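Local coordinates for protein putative glucoamylase (Bacteroides caccae ATCC 43185, PDB 4QT9) that probably hydrolyses glycosidic bonds as a putative glucoamylase, its chain folded as an alpha/alpha toroid, at residues W170-N184 against L214-V227. Sequence-based numbering, arbitrary orientation. Where two conformers were deposited one is given.
Sequences WREVDWDWYRKGGQN and LAAASPTHGVPAAV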
loop_
_atom_site.group_PDB
_atom_site.type_symbol
_atom_site.label_atom_id
_atom_site.label_comp_id
_atom_site.label_asym_id
_atom_site.label_seq_id
_atom_site.Cartn_x
_atom_site.Cartn_y
_atom_site.Cartn_z
ATOM N N TRP A 170 1.408 12.201 -13.838
ATOM C CA TRP A 170 0.403 12.560 -12.832
ATOM C C TRP A 170 -0.714 13.365 -13.541
ATOM O O TRP A 170 -1.890 13.028 -13.390
ATOM C CB TRP A 170 1.067 13.363 -11.665
ATOM C CG TRP A 170 0.176 14.264 -10.825
ATOM C CD1 TRP A 170 0.310 15.615 -10.659
ATOM C CD2 TRP A 170 -0.959 13.869 -10.016
ATOM N NE1 TRP A 170 -0.658 16.088 -9.793
ATOM C CE2 TRP A 170 -1.442 15.032 -9.375
ATOM C CE3 TRP A 170 -1.623 12.653 -9.796
ATOM C CZ2 TRP A 170 -2.521 15.002 -8.472
ATOM C CZ3 TRP A 170 -2.715 12.627 -8.922
ATOM C CH2 TRP A 170 -3.161 13.795 -8.283
ATOM N N ARG A 171 -0.348 14.366 -14.365
ATOM C CA ARG A 171 -1.349 15.195 -15.078
ATOM C C ARG A 171 -2.138 14.408 -16.144
ATOM O O ARG A 171 -3.240 14.829 -16.521
ATOM C CB ARG A 171 -0.707 16.422 -15.719
ATOM C CG ARG A 171 -0.327 17.450 -14.692
ATOM C CD ARG A 171 0.432 18.604 -15.293
ATOM N NE ARG A 171 0.624 19.618 -14.268
ATOM C CZ ARG A 171 -0.216 20.622 -14.041
ATOM N NH1 ARG A 171 -1.282 20.795 -14.814
ATOM N NH2 ARG A 171 0.008 21.469 -13.047
ATOM N N GLU A 172 -1.592 13.262 -16.600
ATOM C CA GLU A 172 -2.227 12.447 -17.629
ATOM C C GLU A 172 -3.281 11.485 -17.051
ATOM O O GLU A 172 -4.126 10.995 -17.808
ATOM C CB GLU A 172 -1.174 11.687 -18.443
ATOM C CG GLU A 172 -0.529 12.568 -19.499
ATOM C CD GLU A 172 0.623 11.968 -20.287
ATOM O OE1 GLU A 172 1.309 11.053 -19.771
ATOM O OE2 GLU A 172 0.862 12.452 -21.418
ATOM N N VAL A 173 -3.286 11.247 -15.732
ATOM C CA VAL A 173 -4.319 10.337 -15.166
ATOM C C VAL A 173 -5.698 10.996 -15.208
ATOM O O VAL A 173 -5.935 11.989 -14.502
ATOM C CB VAL A 173 -4.042 9.788 -13.744
ATOM C CG1 VAL A 173 -5.099 8.746 -13.362
ATOM C CG2 VAL A 173 -2.641 9.189 -13.641
ATOM N N ASP A 174 -6.617 10.414 -16.018
ATOM C CA ASP A 174 -7.974 10.968 -16.139
ATOM C C ASP A 174 -8.903 10.338 -15.080
ATOM O O ASP A 174 -9.695 9.432 -15.397
ATOM C CB ASP A 174 -8.536 10.794 -17.561
ATOM C CG ASP A 174 -9.823 11.588 -17.853
ATOM O OD1 ASP A 174 -10.460 12.080 -16.891
ATOM O OD2 ASP A 174 -10.189 11.707 -19.031
ATOM N N TRP A 175 -8.804 10.829 -13.819
ATOM C CA TRP A 175 -9.625 10.300 -12.709
ATOM C C TRP A 175 -11.117 10.480 -13.020
ATOM O O TRP A 175 -11.919 9.579 -12.764
ATOM C CB TRP A 175 -9.286 10.986 -11.363
ATOM C CG TRP A 175 -7.821 11.038 -11.060
ATOM C CD1 TRP A 175 -6.945 12.023 -11.407
ATOM C CD2 TRP A 175 -7.041 10.009 -10.417
ATOM N NE1 TRP A 175 -5.675 11.705 -10.971
ATOM C CE2 TRP A 175 -5.707 10.473 -10.358
ATOM C CE3 TRP A 175 -7.353 8.765 -9.829
ATOM C CZ2 TRP A 175 -4.671 9.712 -9.777
ATOM C CZ3 TRP A 175 -6.328 8.007 -9.266
ATOM C CH2 TRP A 175 -5.015 8.494 -9.212
ATOM N N ASP A 176 -11.468 11.637 -13.626
ATOM C CA ASP A 176 -12.840 12.001 -13.934
ATOM C C ASP A 176 -13.490 10.998 -14.889
ATOM O O ASP A 176 -14.689 10.765 -14.777
ATOM C CB ASP A 176 -12.897 13.427 -14.498
ATOM C CG ASP A 176 -14.298 13.916 -14.759
ATOM O OD1 ASP A 176 -14.930 14.439 -13.811
ATOM O OD2 ASP A 176 -14.761 13.790 -15.916
ATOM N N TRP A 177 -12.730 10.409 -15.810
ATOM C CA TRP A 177 -13.275 9.383 -16.711
ATOM C C TRP A 177 -13.923 8.229 -15.923
ATOM O O TRP A 177 -14.947 7.704 -16.337
ATOM C CB TRP A 177 -12.167 8.810 -17.625
ATOM C CG TRP A 177 -12.620 7.630 -18.430
ATOM C CD1 TRP A 177 -12.494 6.316 -18.094
ATOM C CD2 TRP A 177 -13.461 7.669 -19.588
ATOM N NE1 TRP A 177 -13.149 5.528 -19.014
ATOM C CE2 TRP A 177 -13.724 6.333 -19.961
ATOM C CE3 TRP A 177 -13.956 8.709 -20.398
ATOM C CZ2 TRP A 177 -14.470 6.004 -21.097
ATOM C CZ3 TRP A 177 -14.683 8.384 -21.539
ATOM C CH2 TRP A 177 -14.950 7.046 -21.868
ATOM N N TYR A 178 -13.308 7.828 -14.810
ATOM C CA TYR A 178 -13.716 6.698 -13.998
ATOM C C TYR A 178 -14.976 6.987 -13.158
ATOM O O TYR A 178 -15.389 6.143 -12.382
ATOM C CB TYR A 178 -12.524 6.227 -13.157
ATOM C CG TYR A 178 -11.503 5.481 -14.008
ATOM C CD1 TYR A 178 -10.632 6.167 -14.850
ATOM C CD2 TYR A 178 -11.432 4.088 -13.992
ATOM C CE1 TYR A 178 -9.750 5.487 -15.695
ATOM C CE2 TYR A 178 -10.540 3.400 -14.815
ATOM C CZ TYR A 178 -9.726 4.106 -15.695
ATOM O OH TYR A 178 -8.833 3.451 -16.514
ATOM N N ARG A 179 -15.650 8.136 -13.395
ATOM C CA ARG A 179 -16.931 8.449 -12.792
ATOM C C ARG A 179 -18.039 7.856 -13.670
ATOM O O ARG A 179 -19.218 8.052 -13.364
ATOM C CB ARG A 179 -17.141 9.968 -12.653
ATOM C CG ARG A 179 -16.231 10.702 -11.678
ATOM C CD ARG A 179 -16.412 12.201 -11.876
ATOM N NE ARG A 179 -17.771 12.651 -11.552
ATOM C CZ ARG A 179 -18.295 13.805 -11.945
ATOM N NH1 ARG A 179 -17.596 14.631 -12.708
ATOM N NH2 ARG A 179 -19.532 14.136 -11.589
ATOM N N LYS A 180 -17.661 7.206 -14.815
ATOM C CA LYS A 180 -18.577 6.543 -15.763
ATOM C C LYS A 180 -19.674 7.525 -16.234
ATOM O O LYS A 180 -20.842 7.384 -15.875
ATOM C CB LYS A 180 -19.182 5.272 -15.114
ATOM C CG LYS A 180 -20.069 4.430 -16.026
ATOM C CD LYS A 180 -20.635 3.219 -15.274
ATOM C CE LYS A 180 -21.737 2.573 -16.065
ATOM N NZ LYS A 180 -22.205 1.326 -15.420
ATOM N N GLY A 181 -19.273 8.539 -16.988
ATOM C CA GLY A 181 -20.196 9.545 -17.509
ATOM C C GLY A 181 -20.766 10.533 -16.497
ATOM O O GLY A 181 -21.889 11.003 -16.681
ATOM N N GLY A 182 -19.984 10.916 -15.488
ATOM C CA GLY A 182 -20.389 11.945 -14.530
ATOM C C GLY A 182 -21.141 11.524 -13.277
ATOM O O GLY A 182 -21.789 12.357 -12.644
ATOM N N GLN A 183 -21.020 10.270 -12.850
ATOM C CA GLN A 183 -21.682 9.850 -11.613
ATOM C C GLN A 183 -20.884 10.417 -10.431
ATOM O O GLN A 183 -19.737 10.823 -10.626
ATOM C CB GLN A 183 -21.800 8.303 -11.559
ATOM C CG GLN A 183 -22.610 7.709 -12.725
ATOM C CD GLN A 183 -22.819 6.226 -12.598
ATOM O OE1 GLN A 183 -22.755 5.667 -11.517
ATOM N NE2 GLN A 183 -23.065 5.546 -13.706
ATOM N N ASN A 184 -21.474 10.490 -9.242
ATOM C CA ASN A 184 -20.751 11.011 -8.065
ATOM C C ASN A 184 -20.156 9.864 -7.252
ATOM O O ASN A 184 -20.478 9.650 -6.084
ATOM C CB ASN A 184 -21.649 11.916 -7.222
ATOM C CG ASN A 184 -21.939 13.201 -7.942
ATOM O OD1 ASN A 184 -21.047 13.837 -8.520
ATOM N ND2 ASN A 184 -23.188 13.575 -7.980
ATOM N N LEU A 214 -6.552 11.783 -4.223
ATOM C CA LEU A 214 -5.800 12.091 -5.465
ATOM C C LEU A 214 -6.742 12.463 -6.622
ATOM O O LEU A 214 -6.420 13.354 -7.397
ATOM C CB LEU A 214 -4.914 10.914 -5.855
ATOM C CG LEU A 214 -3.767 10.627 -4.897
ATOM C CD1 LEU A 214 -3.077 9.348 -5.276
ATOM C CD2 LEU A 214 -2.781 11.813 -4.824
ATOM N N ALA A 215 -7.933 11.837 -6.697
ATOM C CA ALA A 215 -8.939 12.185 -7.702
ATOM C C ALA A 215 -9.355 13.644 -7.552
ATOM O O ALA A 215 -9.459 14.333 -8.550
ATOM C CB ALA A 215 -10.149 11.286 -7.574
ATOM N N ALA A 216 -9.496 14.129 -6.314
ATOM C CA ALA A 216 -9.853 15.512 -5.999
ATOM C C ALA A 216 -8.669 16.469 -6.170
ATOM O O ALA A 216 -8.878 17.644 -6.400
ATOM C CB ALA A 216 -10.372 15.594 -4.573
ATOM N N ALA A 217 -7.442 15.964 -6.021
ATOM C CA ALA A 217 -6.186 16.728 -6.119
ATOM C C ALA A 217 -5.730 17.003 -7.561
ATOM O O ALA A 217 -4.919 17.910 -7.773
ATOM C CB ALA A 217 -5.080 15.970 -5.396
ATOM N N SER A 218 -6.176 16.191 -8.539
ATOM C CA SER A 218 -5.694 16.286 -9.917
ATOM C C SER A 218 -5.794 17.700 -10.454
ATOM O O SER A 218 -6.878 18.309 -10.391
ATOM C CB SER A 218 -6.437 15.328 -10.833
ATOM O OG SER A 218 -5.991 15.512 -12.164
ATOM N N PRO A 219 -4.659 18.259 -10.947
ATOM C CA PRO A 219 -4.692 19.628 -11.453
ATOM C C PRO A 219 -5.280 19.704 -12.878
ATOM O O PRO A 219 -5.493 20.819 -13.402
ATOM C CB PRO A 219 -3.221 20.027 -11.425
ATOM C CG PRO A 219 -2.507 18.756 -11.796
ATOM C CD PRO A 219 -3.299 17.682 -11.067
ATOM N N THR A 220 -5.606 18.543 -13.483
ATOM C CA THR A 220 -6.131 18.527 -14.870
ATOM C C THR A 220 -7.480 17.797 -14.999
ATOM O O THR A 220 -8.348 18.248 -15.742
ATOM C CB THR A 220 -5.116 17.828 -15.779
ATOM O OG1 THR A 220 -4.713 16.629 -15.106
ATOM C CG2 THR A 220 -3.899 18.694 -16.067
ATOM N N HIS A 221 -7.623 16.636 -14.336
ATOM C CA HIS A 221 -8.840 15.833 -14.448
ATOM C C HIS A 221 -9.424 15.537 -13.081
ATOM O O HIS A 221 -9.894 14.423 -12.823
ATOM C CB HIS A 221 -8.536 14.530 -15.212
ATOM C CG HIS A 221 -7.972 14.758 -16.587
ATOM N ND1 HIS A 221 -8.774 15.154 -17.642
ATOM C CD2 HIS A 221 -6.709 14.582 -17.041
ATOM C CE1 HIS A 221 -7.970 15.254 -18.688
ATOM N NE2 HIS A 221 -6.715 14.927 -18.369
ATOM N N GLY A 222 -9.381 16.545 -12.211
ATOM C CA GLY A 222 -9.908 16.479 -10.849
ATOM C C GLY A 222 -11.409 16.271 -10.808
ATOM O O GLY A 222 -12.128 16.686 -11.720
ATOM N N VAL A 223 -11.891 15.595 -9.769
ATOM C CA VAL A 223 -13.308 15.321 -9.662
ATOM C C VAL A 223 -13.996 16.316 -8.702
ATOM O O VAL A 223 -13.338 16.825 -7.784
ATOM C CB VAL A 223 -13.568 13.851 -9.225
ATOM C CG1 VAL A 223 -12.944 12.871 -10.208
ATOM C CG2 VAL A 223 -13.097 13.589 -7.800
ATOM N N PRO A 224 -15.326 16.555 -8.867
ATOM C CA PRO A 224 -16.056 17.402 -7.883
ATOM C C PRO A 224 -16.027 16.798 -6.473
ATOM O O PRO A 224 -15.926 15.580 -6.355
ATOM C CB PRO A 224 -17.493 17.413 -8.402
ATOM C CG PRO A 224 -17.454 16.847 -9.760
ATOM C CD PRO A 224 -16.232 16.024 -9.907
ATOM N N ALA A 225 -16.183 17.626 -5.407
ATOM C CA ALA A 225 -16.213 17.125 -4.023
ATOM C C ALA A 225 -17.368 16.160 -3.804
ATOM O O ALA A 225 -17.229 15.244 -2.997
ATOM C CB ALA A 225 -16.298 18.264 -3.032
ATOM N N ALA A 226 -18.474 16.323 -4.565
ATOM C CA ALA A 226 -19.661 15.448 -4.478
ATOM C C ALA A 226 -19.290 13.970 -4.708
ATOM O O ALA A 226 -19.906 13.081 -4.120
ATOM C CB ALA A 226 -20.720 15.890 -5.479
ATOM N N VAL A 227 -18.272 13.720 -5.524
ATOM C CA VAL A 227 -17.779 12.360 -5.815
ATOM C C VAL A 227 -17.318 11.702 -4.504
ATOM O O VAL A 227 -17.659 10.541 -4.277
ATOM C CB VAL A 227 -16.687 12.360 -6.912
ATOM C CG1 VAL A 227 -16.001 10.994 -7.040
ATOM C CG2 VAL A 227 -17.282 12.788 -8.245
HETATM O O HOH W 1 -4.556 13.407 -12.934
HETATM O O HOH W 2 -4.231 22.286 -15.352
#
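R179 packs against V223, P224 and V227, and its side chain illustrates how one arginine can be both greasy stem and polar hub. From CB the chain runs through CG, which comes near V227 CG2, to CD, which touches that methyl and V223 CG1, the latter 3.9 Å from CD. A bend at chi3 (64°) turns the tip back toward its own segment: NE donates to Q183 O at 2.8 Å, while NH1 forms a salt bridge with D176 OD1 (2.9 Å) on the syn side of the carboxylate, almost exactly in the guanidinium plane. P224 CD covers one face of that plane, 3.4 Å from NH1, and G182 CA the other. Cut back to an alanine, the position would probably leave D176 without its charged partner and P224 without the flat group it packs against.

Farther along, W175 is sandwiched: A215 CA makes a CH-pi contact over one face, V173 CG1 covers the opposite one, and S218 CB abuts CD1. A water bound by S218 OG also donates to W170 O and V173 O and takes a weak bond from W175 NE1, tying together the ends of helices 157-172 and 209-217. W170 brings CH2 to 3.4 Å from L214 O, its NE1 being bonded to D419. T220 OG1 donates to R171 O (2.7 Å), and the H221 ring stacks on the D174 carboxylate, planes 27° apart.

The contact thus joins the stretches following helices 157-172 and 209-217, in a chain of alpha/alpha toroid fold, apolar surfaces doing most of the cross-packing while the arginine's polar bonds stay within 170-184, joining the 3-10 turn to the loop at Q183.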